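Local coordinates for protein glucanase (Klebsiella pneumoniae, PDB 5GY3) that probably hydrolyses internal beta-1,4-glucosidic linkages in cellulose, lichenin and cereal beta-D-glucans, acting as a family 8 endoglucanase, at residues E5-R10 and S295-Q300; H28-G33 and D291-A296; G33-L38 and D49-W54. All coordinates share one frame; numbering follows the deposited sequence.

Contact 1: residues E5-R10 and S295-Q300; sequences ERYKAR and SASLKQ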
loop_
_atom_site.group_PDB
_atom_site.type_symbol
_atom_site.label_atom_id
_atom_site.label_comp_id
_atom_site.label_asym_id
_atom_site.label_seq_id
_atom_site.Cartn_x
_atom_site.Cartn_y
_atom_site.Cartn_z
ATOM N N GLU A 5 -8.607 -17.921 -6.556
ATOM C CA GLU A 5 -7.994 -19.214 -6.856
ATOM C C GLU A 5 -6.933 -19.084 -7.944
ATOM O O GLU A 5 -5.841 -19.657 -7.832
ATOM C CB GLU A 5 -9.064 -20.226 -7.265
ATOM C CG GLU A 5 -9.992 -20.614 -6.132
ATOM C CD GLU A 5 -9.257 -21.311 -5.006
ATOM O OE1 GLU A 5 -8.338 -22.109 -5.297
ATOM O OE2 GLU A 5 -9.594 -21.058 -3.830
ATOM N N ARG A 6 -7.230 -18.321 -8.999
ATOM C CA ARG A 6 -6.246 -18.132 -10.062
ATOM C C ARG A 6 -5.022 -17.379 -9.552
ATOM O O ARG A 6 -3.892 -17.658 -9.964
ATOM C CB ARG A 6 -6.895 -17.401 -11.237
ATOM C CG ARG A 6 -6.036 -17.332 -12.472
ATOM C CD ARG A 6 -5.486 -18.705 -12.840
ATOM N NE ARG A 6 -4.663 -18.663 -14.048
ATOM C CZ ARG A 6 -3.903 -19.671 -14.467
ATOM N NH1 ARG A 6 -3.854 -20.799 -13.768
ATOM N NH2 ARG A 6 -3.185 -19.549 -15.579
ATOM N N TYR A 7 -5.229 -16.431 -8.637
ATOM C CA TYR A 7 -4.121 -15.686 -8.043
ATOM C C TYR A 7 -3.194 -16.606 -7.263
ATOM O O TYR A 7 -1.965 -16.509 -7.370
ATOM C CB TYR A 7 -4.703 -14.602 -7.141
ATOM C CG TYR A 7 -3.740 -13.632 -6.489
ATOM C CD1 TYR A 7 -3.193 -12.569 -7.208
ATOM C CD2 TYR A 7 -3.442 -13.734 -5.135
ATOM C CE1 TYR A 7 -2.345 -11.655 -6.598
ATOM C CE2 TYR A 7 -2.599 -12.831 -4.519
ATOM C CZ TYR A 7 -2.053 -11.791 -5.252
ATOM O OH TYR A 7 -1.224 -10.886 -4.625
ATOM N N LYS A 8 -3.766 -17.491 -6.439
ATOM C CA LYS A 8 -2.935 -18.428 -5.690
ATOM C C LYS A 8 -2.201 -19.372 -6.628
ATOM O O LYS A 8 -1.039 -19.714 -6.387
ATOM C CB LYS A 8 -3.782 -19.234 -4.703
ATOM C CG LYS A 8 -4.348 -18.440 -3.539
ATOM C CD LYS A 8 -5.036 -19.367 -2.524
ATOM C CE LYS A 8 -6.195 -20.123 -3.159
ATOM N NZ LYS A 8 -6.905 -20.995 -2.177
ATOM N N ALA A 9 -2.872 -19.812 -7.693
ATOM C CA ALA A 9 -2.263 -20.767 -8.618
ATOM C C ALA A 9 -1.061 -20.159 -9.320
ATOM O O ALA A 9 -0.059 -20.844 -9.564
ATOM C CB ALA A 9 -3.291 -21.233 -9.647
ATOM N N ARG A 10 -1.135 -18.870 -9.641
ATOM C CA ARG A 10 -0.049 -18.224 -10.356
ATOM C C ARG A 10 1.027 -17.667 -9.441
ATOM O O ARG A 10 2.204 -17.693 -9.809
ATOM C CB ARG A 10 -0.608 -17.113 -11.244
ATOM C CG ARG A 10 -1.381 -17.685 -12.415
ATOM C CD ARG A 10 -1.540 -16.681 -13.522
ATOM N NE ARG A 10 -0.328 -15.901 -13.777
ATOM C CZ ARG A 10 -0.368 -14.676 -14.282
ATOM N NH1 ARG A 10 -1.544 -14.135 -14.562
ATOM N NH2 ARG A 10 0.746 -13.996 -14.502
ATOM N N SER A 295 -0.633 -6.246 -11.280
ATOM C CA SER A 295 -1.956 -5.991 -11.843
ATOM C C SER A 295 -3.000 -6.891 -11.199
ATOM O O SER A 295 -4.081 -6.425 -10.824
ATOM C CB SER A 295 -1.938 -6.193 -13.364
ATOM O OG SER A 295 -3.244 -6.046 -13.932
ATOM N N ALA A 296 -2.680 -8.177 -11.043
ATOM C CA ALA A 296 -3.614 -9.110 -10.415
ATOM C C ALA A 296 -3.968 -8.674 -8.999
ATOM O O ALA A 296 -5.125 -8.788 -8.577
ATOM C CB ALA A 296 -3.013 -10.517 -10.401
ATOM N N SER A 297 -2.984 -8.172 -8.251
ATOM C CA SER A 297 -3.240 -7.720 -6.887
ATOM C C SER A 297 -4.161 -6.504 -6.877
ATOM O O SER A 297 -5.146 -6.462 -6.131
ATOM C CB SER A 297 -1.916 -7.396 -6.188
ATOM O OG SER A 297 -1.036 -8.507 -6.182
ATOM N N LEU A 298 -3.853 -5.500 -7.702
ATOM C CA LEU A 298 -4.660 -4.283 -7.727
ATOM C C LEU A 298 -6.093 -4.567 -8.145
ATOM O O LEU A 298 -7.032 -3.978 -7.600
ATOM C CB LEU A 298 -4.032 -3.253 -8.670
ATOM C CG LEU A 298 -2.854 -2.431 -8.159
ATOM C CD1 LEU A 298 -2.455 -1.424 -9.240
ATOM C CD2 LEU A 298 -3.208 -1.708 -6.877
ATOM N N LYS A 299 -6.285 -5.443 -9.135
ATOM C CA LYS A 299 -7.641 -5.782 -9.550
ATOM C C LYS A 299 -8.477 -6.241 -8.365
ATOM O O LYS A 299 -9.638 -5.845 -8.220
ATOM C CB LYS A 299 -7.613 -6.875 -10.616
ATOM C CG LYS A 299 -7.223 -6.405 -12.007
ATOM C CD LYS A 299 -7.414 -7.556 -12.977
ATOM C CE LYS A 299 -7.280 -7.116 -14.432
ATOM N NZ LYS A 299 -7.519 -8.286 -15.350
ATOM N N GLN A 300 -7.897 -7.073 -7.508
ATOM C CA GLN A 300 -8.665 -7.627 -6.405
ATOM C C GLN A 300 -8.777 -6.658 -5.239
ATOM O O GLN A 300 -9.781 -6.685 -4.523
ATOM C CB GLN A 300 -8.037 -8.927 -5.935
ATOM C CG GLN A 300 -8.138 -10.041 -6.948
ATOM C CD GLN A 300 -7.289 -11.201 -6.535
ATOM O OE1 GLN A 300 -7.755 -12.107 -5.841
ATOM N NE2 GLN A 300 -6.027 -11.175 -6.932
#

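Contact 2: residues H28-G33 and D291-A296; sequences HTEGQG and DDYYSA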
loop_
_atom_site.group_PDB
_atom_site.type_symbol
_atom_site.label_atom_id
_atom_site.label_comp_id
_atom_site.label_asym_id
_atom_site.label_seq_id
_atom_site.Cartn_x
_atom_site.Cartn_y
_atom_site.Cartn_z
ATOM N N HIS A 28 7.790 -9.958 -0.858
ATOM C CA HIS A 28 7.964 -8.772 -0.037
ATOM C C HIS A 28 6.755 -8.609 0.871
ATOM O O HIS A 28 5.739 -9.290 0.719
ATOM C CB HIS A 28 8.192 -7.524 -0.893
ATOM C CG HIS A 28 7.384 -7.490 -2.151
ATOM N ND1 HIS A 28 6.007 -7.408 -2.151
ATOM C CD2 HIS A 28 7.760 -7.530 -3.452
ATOM C CE1 HIS A 28 5.570 -7.393 -3.400
ATOM N NE2 HIS A 28 6.614 -7.467 -4.209
ATOM N N THR A 29 6.884 -7.700 1.838
ATOM C CA THR A 29 5.820 -7.572 2.829
ATOM C C THR A 29 4.567 -6.944 2.237
ATOM O O THR A 29 3.458 -7.252 2.689
ATOM C CB THR A 29 6.320 -6.795 4.047
ATOM O OG1 THR A 29 6.976 -5.589 3.635
ATOM C CG2 THR A 29 7.310 -7.645 4.808
ATOM N N GLU A 30 4.708 -6.098 1.214
ATOM C CA GLU A 30 3.536 -5.667 0.460
ATOM C C GLU A 30 2.789 -6.869 -0.110
ATOM O O GLU A 30 1.564 -6.971 0.015
ATOM C CB GLU A 30 3.946 -4.711 -0.667
ATOM C CG GLU A 30 2.848 -4.507 -1.693
ATOM C CD GLU A 30 3.334 -3.860 -2.976
ATOM O OE1 GLU A 30 3.824 -2.714 -2.906
ATOM O OE2 GLU A 30 3.229 -4.502 -4.048
ATOM N N GLY A 31 3.518 -7.793 -0.742
ATOM C CA GLY A 31 2.867 -8.947 -1.347
ATOM C C GLY A 31 2.229 -9.871 -0.324
ATOM O O GLY A 31 1.098 -10.332 -0.514
ATOM N N GLN A 32 2.945 -10.166 0.763
ATOM C CA GLN A 32 2.356 -10.978 1.829
ATOM C C GLN A 32 1.131 -10.293 2.422
ATOM O O GLN A 32 0.095 -10.932 2.629
ATOM C CB GLN A 32 3.382 -11.259 2.926
ATOM C CG GLN A 32 4.646 -11.956 2.461
ATOM C CD GLN A 32 4.373 -13.227 1.670
ATOM O OE1 GLN A 32 4.660 -13.292 0.475
ATOM N NE2 GLN A 32 3.822 -14.249 2.336
ATOM N N GLY A 33 1.230 -8.987 2.699
ATOM C CA GLY A 33 0.111 -8.279 3.304
ATOM C C GLY A 33 -1.094 -8.177 2.388
ATOM O O GLY A 33 -2.234 -8.375 2.825
ATOM N N ASP A 291 -2.138 -10.466 -16.800
ATOM C CA ASP A 291 -1.863 -9.784 -15.537
ATOM C C ASP A 291 -0.568 -10.298 -14.922
ATOM O O ASP A 291 -0.380 -11.512 -14.789
ATOM C CB ASP A 291 -3.003 -9.976 -14.541
ATOM C CG ASP A 291 -4.223 -9.176 -14.892
ATOM O OD1 ASP A 291 -4.106 -8.006 -15.333
ATOM O OD2 ASP A 291 -5.337 -9.721 -14.713
ATOM N N ASP A 292 0.310 -9.378 -14.520
ATOM C CA ASP A 292 1.432 -9.749 -13.672
ATOM C C ASP A 292 0.975 -9.724 -12.213
ATOM O O ASP A 292 -0.199 -9.474 -11.927
ATOM C CB ASP A 292 2.647 -8.846 -13.931
ATOM C CG ASP A 292 2.368 -7.346 -13.726
ATOM O OD1 ASP A 292 1.276 -6.938 -13.277
ATOM O OD2 ASP A 292 3.291 -6.555 -14.019
ATOM N N TYR A 293 1.900 -9.996 -11.277
ATOM C CA TYR A 293 1.554 -9.991 -9.851
ATOM C C TYR A 293 0.895 -8.677 -9.461
ATOM O O TYR A 293 -0.135 -8.650 -8.775
ATOM C CB TYR A 293 2.796 -10.215 -8.963
ATOM C CG TYR A 293 2.690 -9.470 -7.631
ATOM C CD1 TYR A 293 1.952 -9.990 -6.559
ATOM C CD2 TYR A 293 3.298 -8.228 -7.454
ATOM C CE1 TYR A 293 1.830 -9.282 -5.352
ATOM C CE2 TYR A 293 3.176 -7.513 -6.257
ATOM C CZ TYR A 293 2.442 -8.046 -5.211
ATOM O OH TYR A 293 2.332 -7.326 -4.033
ATOM N N TYR A 294 1.494 -7.575 -9.903
ATOM C CA TYR A 294 1.054 -6.245 -9.513
ATOM C C TYR A 294 -0.360 -5.957 -10.001
ATOM O O TYR A 294 -1.206 -5.469 -9.241
ATOM C CB TYR A 294 2.060 -5.242 -10.077
ATOM C CG TYR A 294 1.736 -3.802 -9.840
ATOM C CD1 TYR A 294 2.134 -3.171 -8.686
ATOM C CD2 TYR A 294 1.054 -3.065 -10.792
ATOM C CE1 TYR A 294 1.847 -1.847 -8.476
ATOM C CE2 TYR A 294 0.759 -1.752 -10.589
ATOM C CZ TYR A 294 1.155 -1.144 -9.422
ATOM O OH TYR A 294 0.852 0.187 -9.227
ATOM N N SER A 295 -0.633 -6.246 -11.280
ATOM C CA SER A 295 -1.956 -5.991 -11.843
ATOM C C SER A 295 -3.000 -6.891 -11.199
ATOM O O SER A 295 -4.081 -6.425 -10.824
ATOM C CB SER A 295 -1.938 -6.193 -13.364
ATOM O OG SER A 295 -3.244 -6.046 -13.932
ATOM N N ALA A 296 -2.680 -8.177 -11.043
ATOM C CA ALA A 296 -3.614 -9.110 -10.415
ATOM C C ALA A 296 -3.968 -8.674 -8.999
ATOM O O ALA A 296 -5.125 -8.788 -8.577
ATOM C CB ALA A 296 -3.013 -10.517 -10.401
#

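Contact 3: residues G33-L38 and D49-W54; sequences GFAMLL and DKLWQW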
loop_
_atom_site.group_PDB
_atom_site.type_symbol
_atom_site.label_atom_id
_atom_site.label_comp_id
_atom_site.label_asym_id
_atom_site.label_seq_id
_atom_site.Cartn_x
_atom_site.Cartn_y
_atom_site.Cartn_z
ATOM N N GLY A 33 1.230 -8.987 2.699
ATOM C CA GLY A 33 0.111 -8.279 3.304
ATOM C C GLY A 33 -1.094 -8.177 2.388
ATOM O O GLY A 33 -2.234 -8.375 2.825
ATOM N N PHE A 34 -0.866 -7.835 1.112
ATOM C CA PHE A 34 -1.947 -7.854 0.127
ATOM C C PHE A 34 -2.637 -9.209 0.113
ATOM O O PHE A 34 -3.867 -9.298 0.151
ATOM C CB PHE A 34 -1.419 -7.571 -1.284
ATOM C CG PHE A 34 -1.188 -6.125 -1.595
ATOM C CD1 PHE A 34 -1.638 -5.124 -0.761
ATOM C CD2 PHE A 34 -0.519 -5.776 -2.758
ATOM C CE1 PHE A 34 -1.421 -3.782 -1.081
ATOM C CE2 PHE A 34 -0.297 -4.438 -3.082
ATOM C CZ PHE A 34 -0.746 -3.444 -2.235
ATOM N N ALA A 35 -1.847 -10.276 0.011
ATOM C CA ALA A 35 -2.437 -11.603 -0.101
ATOM C C ALA A 35 -3.159 -11.995 1.181
ATOM O O ALA A 35 -4.210 -12.644 1.132
ATOM C CB ALA A 35 -1.360 -12.626 -0.437
ATOM N N MET A 36 -2.604 -11.630 2.338
ATOM C CA MET A 36 -3.306 -11.911 3.590
ATOM C C MET A 36 -4.654 -11.199 3.645
ATOM O O MET A 36 -5.648 -11.778 4.096
ATOM C CB MET A 36 -2.442 -11.519 4.786
ATOM C CG MET A 36 -1.287 -12.469 5.043
ATOM S SD MET A 36 -0.063 -11.856 6.216
ATOM C CE MET A 36 -1.014 -11.755 7.740
ATOM N N LEU A 37 -4.708 -9.941 3.196
ATOM C CA LEU A 37 -5.987 -9.234 3.106
ATOM C C LEU A 37 -6.960 -9.974 2.200
ATOM O O LEU A 37 -8.138 -10.148 2.538
ATOM C CB LEU A 37 -5.775 -7.810 2.576
ATOM C CG LEU A 37 -5.220 -6.756 3.527
ATOM C CD1 LEU A 37 -4.826 -5.491 2.740
ATOM C CD2 LEU A 37 -6.254 -6.419 4.594
ATOM N N LEU A 38 -6.486 -10.392 1.026
ATOM C CA LEU A 38 -7.362 -11.079 0.084
ATOM C C LEU A 38 -7.760 -12.464 0.588
ATOM O O LEU A 38 -8.863 -12.936 0.287
ATOM C CB LEU A 38 -6.687 -11.160 -1.290
ATOM C CG LEU A 38 -6.422 -9.816 -1.995
ATOM C CD1 LEU A 38 -5.655 -10.028 -3.286
ATOM C CD2 LEU A 38 -7.712 -9.061 -2.273
ATOM N N ASP A 49 -3.310 -18.625 6.980
ATOM C CA ASP A 49 -2.354 -19.126 7.962
ATOM C C ASP A 49 -1.020 -19.489 7.309
ATOM O O ASP A 49 0.039 -19.294 7.918
ATOM C CB ASP A 49 -2.948 -20.321 8.720
ATOM C CG ASP A 49 -3.983 -19.904 9.778
ATOM O OD1 ASP A 49 -3.945 -18.749 10.250
ATOM O OD2 ASP A 49 -4.832 -20.738 10.160
ATOM N N LYS A 50 -1.048 -20.003 6.071
ATOM C CA LYS A 50 0.195 -20.284 5.350
ATOM C C LYS A 50 0.957 -18.995 5.061
ATOM O O LYS A 50 2.174 -18.915 5.269
ATOM C CB LYS A 50 -0.093 -21.016 4.035
ATOM C CG LYS A 50 -0.325 -22.528 4.121
ATOM C CD LYS A 50 -0.901 -23.084 2.787
ATOM C CE LYS A 50 -2.439 -23.163 2.823
ATOM N NZ LYS A 50 -3.176 -22.990 1.512
ATOM N N LEU A 51 0.247 -17.980 4.555
ATOM C CA LEU A 51 0.879 -16.703 4.233
ATOM C C LEU A 51 1.478 -16.070 5.476
ATOM O O LEU A 51 2.621 -15.591 5.460
ATOM C CB LEU A 51 -0.144 -15.757 3.606
ATOM C CG LEU A 51 -0.735 -16.144 2.257
ATOM C CD1 LEU A 51 -2.024 -15.369 1.977
ATOM C CD2 LEU A 51 0.294 -15.892 1.164
ATOM N N TRP A 52 0.713 -16.067 6.567
ATOM C CA TRP A 52 1.165 -15.434 7.803
ATOM C C TRP A 52 2.297 -16.226 8.447
ATOM O O TRP A 52 3.283 -15.642 8.918
ATOM C CB TRP A 52 -0.024 -15.273 8.759
ATOM C CG TRP A 52 0.337 -14.842 10.151
ATOM C CD1 TRP A 52 -0.099 -15.406 11.324
ATOM C CD2 TRP A 52 1.200 -13.757 10.526
ATOM N NE1 TRP A 52 0.447 -14.742 12.400
ATOM C CE2 TRP A 52 1.250 -13.729 11.936
ATOM C CE3 TRP A 52 1.947 -12.815 9.805
ATOM C CZ2 TRP A 52 2.011 -12.791 12.638
ATOM C CZ3 TRP A 52 2.703 -11.887 10.502
ATOM C CH2 TRP A 52 2.734 -11.884 11.904
ATOM N N GLN A 53 2.183 -17.555 8.460
ATOM C CA GLN A 53 3.241 -18.385 9.030
ATOM C C GLN A 53 4.571 -18.164 8.316
ATOM O O GLN A 53 5.617 -18.065 8.962
ATOM C CB GLN A 53 2.835 -19.860 8.969
ATOM C CG GLN A 53 3.963 -20.859 9.234
ATOM C CD GLN A 53 3.517 -22.307 9.005
ATOM O OE1 GLN A 53 2.601 -22.570 8.217
ATOM N NE2 GLN A 53 4.161 -23.247 9.695
ATOM N N TRP A 54 4.557 -18.082 6.985
ATOM C CA TRP A 54 5.815 -17.843 6.289
ATOM C C TRP A 54 6.340 -16.442 6.589
ATOM O O TRP A 54 7.532 -16.263 6.868
ATOM C CB TRP A 54 5.661 -18.043 4.780
ATOM C CG TRP A 54 6.970 -17.805 4.090
ATOM C CD1 TRP A 54 7.962 -18.723 3.862
ATOM C CD2 TRP A 54 7.460 -16.553 3.588
ATOM N NE1 TRP A 54 9.030 -18.118 3.233
ATOM C CE2 TRP A 54 8.748 -16.788 3.058
ATOM C CE3 TRP A 54 6.931 -15.259 3.528
ATOM C CZ2 TRP A 54 9.513 -15.773 2.473
ATOM C CZ3 TRP A 54 7.687 -14.256 2.945
ATOM C CH2 TRP A 54 8.965 -14.519 2.425
#

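Contact 1: residues E5-R10 and S295-Q300
Y7 reaches across from helix 2-11 and presses its phenol ring against A296, S297 and Q300 of helix 293-307. Its CG lies anti to the backbone N (chi1 -176°), which sends the ring out over the gap between the helices. There Y7 OH donates to S297 OG at 2.8 Å, and the serine oxygen is also bonded to Y293 O, one turn back in its own helix. A296 CB meets the ring in plane at its edge, 3.8 Å from Y7 CD1. Q300 covers one face: NE2 stands 3.2 Å from Y7 CD1, with the amide turned 74° from the ring plane. That amide nitrogen is not spent on the ring, because Q300 NE2 makes a nearly straight bond to A296 O at 3.0 Å, with the carbonyl oxygen in the amide plane, which helps fix the rotation of the group. All four residues are buried, and F11 adds a second aromatic ring beside Y7.

Away from Y7 the helix is much looser. E5, R6 and A9 are exposed and make no contact with 295-300; K8 NZ forms a salt bridge with E5 OE2 at 3.2 Å and another with D44, and R6 NH2 forms a salt bridge with D289. The two segments run antiparallel at 157°, their axes 10.9 Å apart, so Y7 bridges a fairly wide gap. The pairing brings the first and last helices of the chain together, consistent with closure of the (alpha/alpha)6 barrel of family 8 glycoside hydrolases.

Contact 2: residues H28-G33 and D291-A296
H28, E30 and G31, at the N-terminal start of helix 29-41, converge on the hydroxyl of Y293 beside the probable active site, where the side chain of E30 comes within about 4 Å of that of D87, the predicted nucleophile. Y293 OH donates to E30 OE2 at 3.0 Å, which accepts through its anti lone pair, the one away from the other carboxylate oxygen. E30 extends to this position with CG anti to its backbone N (chi1 165°), and its carboxylate is nearly coplanar with the tyrosine ring, 13° apart, so that OE2 lies at the ring edge. G31, having no side chain, lets the hydroxyl come down onto the backbone, with G31 CA 3.2 Å from Y293 OH. H28 also turns CE1 toward the hydroxyl, 3.3 Å from Y293 OH, which lies near the imidazole plane; the two rings are oblique, at 66°.

The imidazole is held at both nitrogens. H28 ND1 accepts from G31 N at 2.9 Å, an N-cap bond that closes the first turn of the helix, while NE2 is bonded to D20. Helix 293-307 is capped by D292, whose OD1 accepts from S295 N at 2.8 Å; separately, S295 OG donates to D291 OD1 at 2.6 Å. D291 also takes a salt bridge from K299 through OD2, tying the lead-in loop to the helix body.

Y7 and F11 of helix 2-11 pack against the ring of Y293. Behind the other segment, T29 and Q32 rest on helix 45-59. H28 ends the short strand 27-28. Helix 29-41 thus packs on helix 45-59 and on helix 293-307.

Contact 3: residues G33-L38 and D49-W54
M36 and A35 of helix 29-41 pack against L51 and W52 of helix 45-59 in an antiparallel helical hairpin, consistent with the (alpha/alpha)6 fold of the family. The segment axes approach to 9.4 Å at 152°, and the side-chain contacts are apolar. From M36 CB, which itself makes no close contact with the partner segment, CG (beside the backbone N, chi1 -74°) settles 3.8 Å from L51 CB, the two side chains sliding past each other in opposite directions. SD comes next, 4.1 Å from W52 CA, and sits oblique to the six-membered ring of the indole in a Met-aromatic contact. The chain then bends at its last torsion (chi3 65°), which turns CE onto the tryptophan, touching W52 CB and ring atom CE3 together. Around this site A95 and I92 of helix 86-103 pack on M36 and W52 respectively.

A35 handles the neighbouring half of the interface, where L51 turns both methyls to the alanine: L51 CD2 lies 4.0 Å from A35 CB, and L51 CD1 touches A35 CB at 3.7 Å and A35 O at 3.6 Å.

In the fold
Four helices carry the three contacts: 2-11, 29-41, 45-59 and 293-307. Contact 3 joins the second and third, close neighbours in sequence, whereas contact 1 brings the last helix to the first and contact 2 brings it to the second. Contacts 1 and 2 share S295 and A296, their centres about 8 Å apart; contacts 2 and 3 share G33, with centres about 11 Å apart, and contacts 1 and 3 are about 13 Å apart. F34, on the 33-38 segment of contact 3, packs on S297 of contact 1 and Y293 of contact 2. This is consistent with the two chain ends meeting to close the (alpha/alpha)6 barrel, contact 2 lying nearest the predicted nucleophile.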